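PDB 1VKC: putative acetyl transferase from Pyrococcus furiosus, which probably transfers an acyl group, most likely acetyl from acetyl-CoA as in other GNAT-family enzymes, to an acceptor. Local coordinates for residues Glu18-Ile23 / His61-Ala66; Trp78-Leu83 / Tyr93-Glu98. All coordinates share one frame; numbering follows the deposited sequence.

Contact 1: Glu18-Ile23 / His61-Ala66; sequences EYIEEI and HKFFVA
Strand 60-68 meets the start of helix 20-31 through every second residue, and the meeting is made by apolar side chains. His61 comes first and contributes little: the tip of Ile20, CD1, stops 4.5 Å from His61 NE2, a nitrogen hydrogen-bonded to Glu17 OE1. Phe63 is the centre of the contact. With CG anti to its own carbonyl carbon (chi1 -69°), its ring reaches two isoleucines one helical turn apart. Ile20 crosses it at about a right angle, CG1 lying 3.8 Å from Phe63 CE2 and 4.2 Å from the centroid of that ring, 29° off the normal, an off-centre CH-pi contact. Ile23 comes in obliquely, its CD1 3.7 Å from Phe63 CD1. Val65 follows, and its two branches point to different partners: CG1 mainly to Ile23 CD1 at 3.7 Å, CG2, in the crowded position between N and carbonyl carbon, to Tyr19 CD2 at 4.0 Å. Tyr19 is the N-cap residue, and its O accepts the bond from Ile23 N at 2.9 Å, which ties these two contact residues into the first turn. This is the helix-on-sheet packing of the alpha/beta GNAT fold, the first helix lying against the second strand.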
loop_
_atom_site.group_PDB
_atom_site.type_symbol
_atom_site.label_atom_id
_atom_site.label_comp_id
_atom_site.label_asym_id
_atom_site.label_seq_id
_atom_site.Cartn_x
_atom_site.Cartn_y
_atom_site.Cartn_z
ATOM N N GLU A 18 17.598 -1.332 -14.243
ATOM C CA GLU A 18 17.097 -2.717 -14.157
ATOM C C GLU A 18 15.977 -2.920 -13.120
ATOM O O GLU A 18 15.298 -3.951 -13.134
ATOM C CB GLU A 18 18.247 -3.667 -13.821
ATOM N N TYR A 19 15.792 -1.945 -12.233
ATOM C CA TYR A 19 14.834 -2.047 -11.114
ATOM C C TYR A 19 13.593 -1.171 -11.281
ATOM O O TYR A 19 12.857 -0.972 -10.317
ATOM C CB TYR A 19 15.536 -1.654 -9.800
ATOM C CG TYR A 19 16.488 -2.694 -9.258
ATOM C CD1 TYR A 19 16.055 -3.630 -8.316
ATOM C CD2 TYR A 19 17.825 -2.750 -9.686
ATOM C CE1 TYR A 19 16.920 -4.599 -7.804
ATOM C CE2 TYR A 19 18.707 -3.715 -9.178
ATOM C CZ TYR A 19 18.244 -4.637 -8.233
ATOM O OH TYR A 19 19.086 -5.598 -7.712
ATOM N N ILE A 20 13.343 -0.656 -12.484
ATOM C CA ILE A 20 12.226 0.299 -12.682
ATOM C C ILE A 20 10.866 -0.312 -12.283
ATOM O O ILE A 20 10.065 0.329 -11.611
ATOM C CB ILE A 20 12.183 0.865 -14.138
ATOM C CG1 ILE A 20 13.383 1.770 -14.398
ATOM C CG2 ILE A 20 10.915 1.685 -14.357
ATOM C CD1 ILE A 20 13.711 1.924 -15.874
ATOM N N GLU A 21 10.629 -1.558 -12.642
ATOM C CA GLU A 21 9.355 -2.192 -12.292
ATOM C C GLU A 21 9.176 -2.249 -10.762
ATOM O O GLU A 21 8.102 -1.930 -10.246
ATOM C CB GLU A 21 9.255 -3.593 -12.904
ATOM N N GLU A 22 10.234 -2.627 -10.045
ATOM C CA GLU A 22 10.175 -2.713 -8.565
ATOM C C GLU A 22 10.026 -1.340 -7.922
ATOM O O GLU A 22 9.297 -1.185 -6.948
ATOM C CB GLU A 22 11.400 -3.432 -8.009
ATOM C CG GLU A 22 11.361 -4.925 -8.253
ATOM C CD GLU A 22 12.653 -5.609 -7.868
ATOM O OE1 GLU A 22 13.318 -5.154 -6.897
ATOM O OE2 GLU A 22 13.001 -6.623 -8.526
ATOM N N ILE A 23 10.709 -0.343 -8.493
ATOM C CA ILE A 23 10.568 1.055 -8.065
ATOM C C ILE A 23 9.124 1.515 -8.244
ATOM O O ILE A 23 8.519 2.069 -7.339
ATOM C CB ILE A 23 11.518 1.957 -8.892
ATOM C CG1 ILE A 23 12.985 1.621 -8.573
ATOM C CG2 ILE A 23 11.227 3.441 -8.618
ATOM C CD1 ILE A 23 13.985 2.230 -9.559
ATOM N N HIS A 61 15.930 10.582 -18.047
ATOM C CA HIS A 61 15.702 10.074 -16.683
ATOM C C HIS A 61 16.895 9.271 -16.158
ATOM O O HIS A 61 17.608 8.615 -16.926
ATOM C CB HIS A 61 14.423 9.221 -16.634
ATOM C CG HIS A 61 14.571 7.859 -17.253
ATOM N ND1 HIS A 61 14.065 7.543 -18.497
ATOM C CD2 HIS A 61 15.166 6.730 -16.793
ATOM C CE1 HIS A 61 14.344 6.281 -18.777
ATOM N NE2 HIS A 61 15.017 5.767 -17.763
ATOM N N LYS A 62 17.109 9.328 -14.849
ATOM C CA LYS A 62 18.138 8.542 -14.179
ATOM C C LYS A 62 17.595 8.035 -12.862
ATOM O O LYS A 62 16.984 8.778 -12.110
ATOM C CB LYS A 62 19.377 9.400 -13.913
ATOM C CG LYS A 62 20.494 8.722 -13.162
ATOM C CD LYS A 62 21.199 7.687 -14.010
ATOM C CE LYS A 62 22.357 7.071 -13.264
ATOM N NZ LYS A 62 23.071 6.060 -14.104
ATOM N N PHE A 63 17.810 6.761 -12.600
ATOM C CA PHE A 63 17.460 6.162 -11.336
ATOM C C PHE A 63 18.708 5.679 -10.658
ATOM O O PHE A 63 19.581 5.088 -11.303
ATOM C CB PHE A 63 16.557 4.962 -11.563
ATOM C CG PHE A 63 15.195 5.297 -12.061
ATOM C CD1 PHE A 63 14.156 5.534 -11.172
ATOM C CD2 PHE A 63 14.920 5.285 -13.418
ATOM C CE1 PHE A 63 12.887 5.810 -11.626
ATOM C CE2 PHE A 63 13.650 5.559 -13.880
ATOM C CZ PHE A 63 12.622 5.817 -12.977
ATOM N N PHE A 64 18.808 5.921 -9.349
ATOM C CA PHE A 64 19.762 5.195 -8.492
ATOM C C PHE A 64 18.979 4.364 -7.487
ATOM O O PHE A 64 17.948 4.811 -6.987
ATOM C CB PHE A 64 20.686 6.134 -7.740
ATOM C CG PHE A 64 21.672 6.842 -8.613
ATOM C CD1 PHE A 64 22.827 6.190 -9.055
ATOM C CD2 PHE A 64 21.460 8.158 -8.994
ATOM C CE1 PHE A 64 23.771 6.857 -9.864
ATOM C CE2 PHE A 64 22.389 8.824 -9.806
ATOM C CZ PHE A 64 23.554 8.160 -10.229
ATOM N N VAL A 65 19.482 3.176 -7.172
ATOM C CA VAL A 65 18.876 2.358 -6.139
ATOM C C VAL A 65 19.875 1.999 -5.055
ATOM O O VAL A 65 21.081 1.888 -5.315
ATOM C CB VAL A 65 18.227 1.066 -6.726
ATOM C CG1 VAL A 65 17.057 1.427 -7.631
ATOM C CG2 VAL A 65 19.249 0.213 -7.476
ATOM N N ALA A 66 19.362 1.827 -3.838
ATOM C CA ALA A 66 20.123 1.306 -2.714
ATOM C C ALA A 66 19.736 -0.162 -2.589
ATOM O O ALA A 66 18.547 -0.484 -2.498
ATOM C CB ALA A 66 19.775 2.047 -1.442
#

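Contact 2: Trp78-Leu83 / Tyr93-Glu98; sequences WICITL and YIYDIE
A beta bulge interrupts this antiparallel hairpin pairing of strands 73-83 and 90-99. Cys80 and Tyr93 form a regular hydrogen-bonded pair, Cys80 N to Tyr93 O at 2.7 Å and Tyr93 N to Cys80 O at 2.6 Å, and Ile79 faces Ile94 as the non-hydrogen-bonded pair next to it. There Ile79 CG1 and Ile94 CD1 meet at 3.8 Å, the two side chains lying side by side and pointing the same way. Beyond that the register slips by one residue: Trp78 O accepts from Tyr95 N at 3.0 Å, a bent bond, while Trp78 N donates to Asp96 O at 2.9 Å. Tyr95, the extra residue, has helix-like backbone angles (-70°/-39°), and its side chain therefore joins Trp78 and Cys80. Trp78, its CG anti to the backbone N, offers an indole face to the tyrosine; the planes meet at 51° in an edge-to-face pair, with Tyr95 CD1 3.6 Å from Trp78 CE2. Tyr95 CB adds an off-centre CH-pi contact to the indole's six-membered ring. Further along the tyrosine ring, CE1 of Tyr95 lies 3.6 Å from Cys80 CB. An alanine in place of Trp78 removes the indole face against which Tyr95 rests, which would probably loosen the orientation of the tyrosine while leaving the backbone bonds. A bulge in the fourth strand, whose far neighbour is the parallel strand 128-130, is a hallmark of the GNAT fold, where relatives bind acetyl-CoA.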
loop_
_atom_site.group_PDB
_atom_site.type_symbol
_atom_site.label_atom_id
_atom_site.label_comp_id
_atom_site.label_asym_id
_atom_site.label_seq_id
_atom_site.Cartn_x
_atom_site.Cartn_y
_atom_site.Cartn_z
ATOM N N TRP A 78 14.725 9.164 -8.228
ATOM C CA TRP A 78 14.363 9.327 -9.644
ATOM C C TRP A 78 14.696 10.755 -10.041
ATOM O O TRP A 78 14.138 11.680 -9.496
ATOM C CB TRP A 78 12.863 8.986 -9.827
ATOM C CG TRP A 78 12.291 9.119 -11.230
ATOM C CD1 TRP A 78 12.964 9.407 -12.385
ATOM C CD2 TRP A 78 10.919 8.929 -11.608
ATOM N NE1 TRP A 78 12.090 9.446 -13.444
ATOM C CE2 TRP A 78 10.831 9.144 -13.002
ATOM C CE3 TRP A 78 9.753 8.598 -10.905
ATOM C CZ2 TRP A 78 9.617 9.044 -13.712
ATOM C CZ3 TRP A 78 8.539 8.497 -11.607
ATOM C CH2 TRP A 78 8.484 8.725 -12.995
ATOM N N ILE A 79 15.623 10.903 -10.993
ATOM C CA ILE A 79 16.094 12.198 -11.479
ATOM C C ILE A 79 15.679 12.414 -12.926
ATOM O O ILE A 79 15.775 11.488 -13.752
ATOM C CB ILE A 79 17.632 12.272 -11.443
ATOM C CG1 ILE A 79 18.185 11.759 -10.127
ATOM C CG2 ILE A 79 18.112 13.714 -11.717
ATOM C CD1 ILE A 79 19.588 11.292 -10.244
ATOM N N CYS A 80 15.257 13.642 -13.224
ATOM C CA CYS A 80 14.954 14.096 -14.581
ATOM C C CYS A 80 15.745 15.360 -14.912
ATOM O O CYS A 80 15.596 16.381 -14.225
ATOM C CB CYS A 80 13.463 14.436 -14.701
ATOM S SG CYS A 80 12.905 14.864 -16.357
ATOM N N ILE A 81 16.552 15.302 -15.973
ATOM C CA ILE A 81 17.267 16.486 -16.476
ATOM C C ILE A 81 16.331 17.269 -17.373
ATOM O O ILE A 81 15.801 16.730 -18.342
ATOM C CB ILE A 81 18.543 16.084 -17.276
ATOM C CG1 ILE A 81 19.538 15.326 -16.390
ATOM C CG2 ILE A 81 19.189 17.319 -17.939
ATOM C CD1 ILE A 81 20.098 16.121 -15.238
ATOM N N THR A 82 16.108 18.537 -17.045
ATOM C CA THR A 82 15.184 19.368 -17.808
ATOM C C THR A 82 15.603 20.824 -17.727
ATOM O O THR A 82 16.738 21.117 -17.288
ATOM C CB THR A 82 13.712 19.130 -17.320
ATOM O OG1 THR A 82 12.802 19.898 -18.108
ATOM C CG2 THR A 82 13.504 19.643 -15.898
ATOM N N LEU A 83 14.752 21.734 -18.215
ATOM C CA LEU A 83 15.024 23.173 -18.128
ATOM C C LEU A 83 14.172 23.851 -17.083
ATOM O O LEU A 83 13.003 23.526 -16.917
ATOM C CB LEU A 83 14.806 23.870 -19.471
ATOM C CG LEU A 83 15.834 23.568 -20.552
ATOM C CD1 LEU A 83 15.310 24.060 -21.901
ATOM C CD2 LEU A 83 17.180 24.184 -20.227
ATOM N N TYR A 93 15.528 17.639 -11.910
ATOM C CA TYR A 93 14.328 17.581 -11.098
ATOM C C TYR A 93 14.233 16.171 -10.464
ATOM O O TYR A 93 14.360 15.157 -11.154
ATOM C CB TYR A 93 13.105 17.875 -11.940
ATOM C CG TYR A 93 11.849 18.060 -11.116
ATOM C CD1 TYR A 93 10.948 17.014 -10.931
ATOM C CD2 TYR A 93 11.570 19.280 -10.508
ATOM C CE1 TYR A 93 9.791 17.191 -10.177
ATOM C CE2 TYR A 93 10.420 19.458 -9.734
ATOM C CZ TYR A 93 9.547 18.413 -9.574
ATOM O OH TYR A 93 8.402 18.600 -8.821
ATOM N N ILE A 94 14.039 16.132 -9.161
ATOM C CA ILE A 94 13.899 14.874 -8.436
ATOM C C ILE A 94 12.417 14.599 -8.275
ATOM O O ILE A 94 11.712 15.292 -7.504
ATOM C CB ILE A 94 14.556 14.948 -7.043
ATOM C CG1 ILE A 94 16.010 15.427 -7.116
ATOM C CG2 ILE A 94 14.423 13.593 -6.299
ATOM C CD1 ILE A 94 16.928 14.553 -7.811
ATOM N N TYR A 95 11.938 13.613 -9.004
ATOM C CA TYR A 95 10.545 13.210 -8.920
ATOM C C TYR A 95 10.275 12.546 -7.607
ATOM O O TYR A 95 9.227 12.749 -7.002
ATOM C CB TYR A 95 10.189 12.248 -10.047
ATOM C CG TYR A 95 9.855 12.944 -11.339
ATOM C CD1 TYR A 95 10.553 12.672 -12.505
ATOM C CD2 TYR A 95 8.833 13.886 -11.386
ATOM C CE1 TYR A 95 10.230 13.326 -13.701
ATOM C CE2 TYR A 95 8.508 14.536 -12.565
ATOM C CZ TYR A 95 9.212 14.254 -13.713
ATOM O OH TYR A 95 8.875 14.908 -14.874
ATOM N N ASP A 96 11.236 11.754 -7.159
ATOM C CA ASP A 96 11.024 10.899 -6.040
ATOM C C ASP A 96 12.318 10.525 -5.337
ATOM O O ASP A 96 13.333 10.335 -5.971
ATOM C CB ASP A 96 10.364 9.620 -6.566
ATOM C CG ASP A 96 9.700 8.849 -5.517
ATOM O OD1 ASP A 96 9.546 9.373 -4.386
ATOM O OD2 ASP A 96 9.276 7.704 -5.729
ATOM N N ILE A 97 12.248 10.426 -4.013
ATOM C CA ILE A 97 13.253 9.747 -3.220
ATOM C C ILE A 97 12.503 9.003 -2.102
ATOM O O ILE A 97 11.730 9.601 -1.361
ATOM C CB ILE A 97 14.313 10.734 -2.711
ATOM C CG1 ILE A 97 15.368 10.024 -1.868
ATOM C CG2 ILE A 97 13.685 11.871 -1.927
ATOM C CD1 ILE A 97 16.715 10.693 -1.963
ATOM N N GLU A 98 12.691 7.688 -2.049
ATOM C CA GLU A 98 11.915 6.805 -1.187
ATOM C C GLU A 98 12.858 5.772 -0.575
ATOM O O GLU A 98 13.742 5.248 -1.255
ATOM C CB GLU A 98 10.772 6.128 -1.993
ATOM C CG GLU A 98 9.592 7.061 -2.272
ATOM C CD GLU A 98 8.594 6.579 -3.345
ATOM O OE1 GLU A 98 7.573 7.285 -3.557
ATOM O OE2 GLU A 98 8.790 5.519 -3.979
#

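In the fold
The two contacts share one mixed sheet: contact 1 brings a helix onto strand 60-68, and contact 2 pairs the next two strands, 73-83 and 90-99. They touch directly, since Lys62 O probably accepts from Ile79 N and the Phe63 ring stacks on Trp78, so apolar packing runs from the helix start through Phe63 and Trp78 to Tyr95. Both are partly buried, but contact 2 is nearer the middle of the chain, 6 Å against 11 Å from centre to centre, and buries more surface, 431 Å² against 271 Å². Their chemistry follows from their place: contact 1 relies on side-chain packing alone, whereas contact 2 combines four backbone hydrogen bonds with aromatic packing on one face.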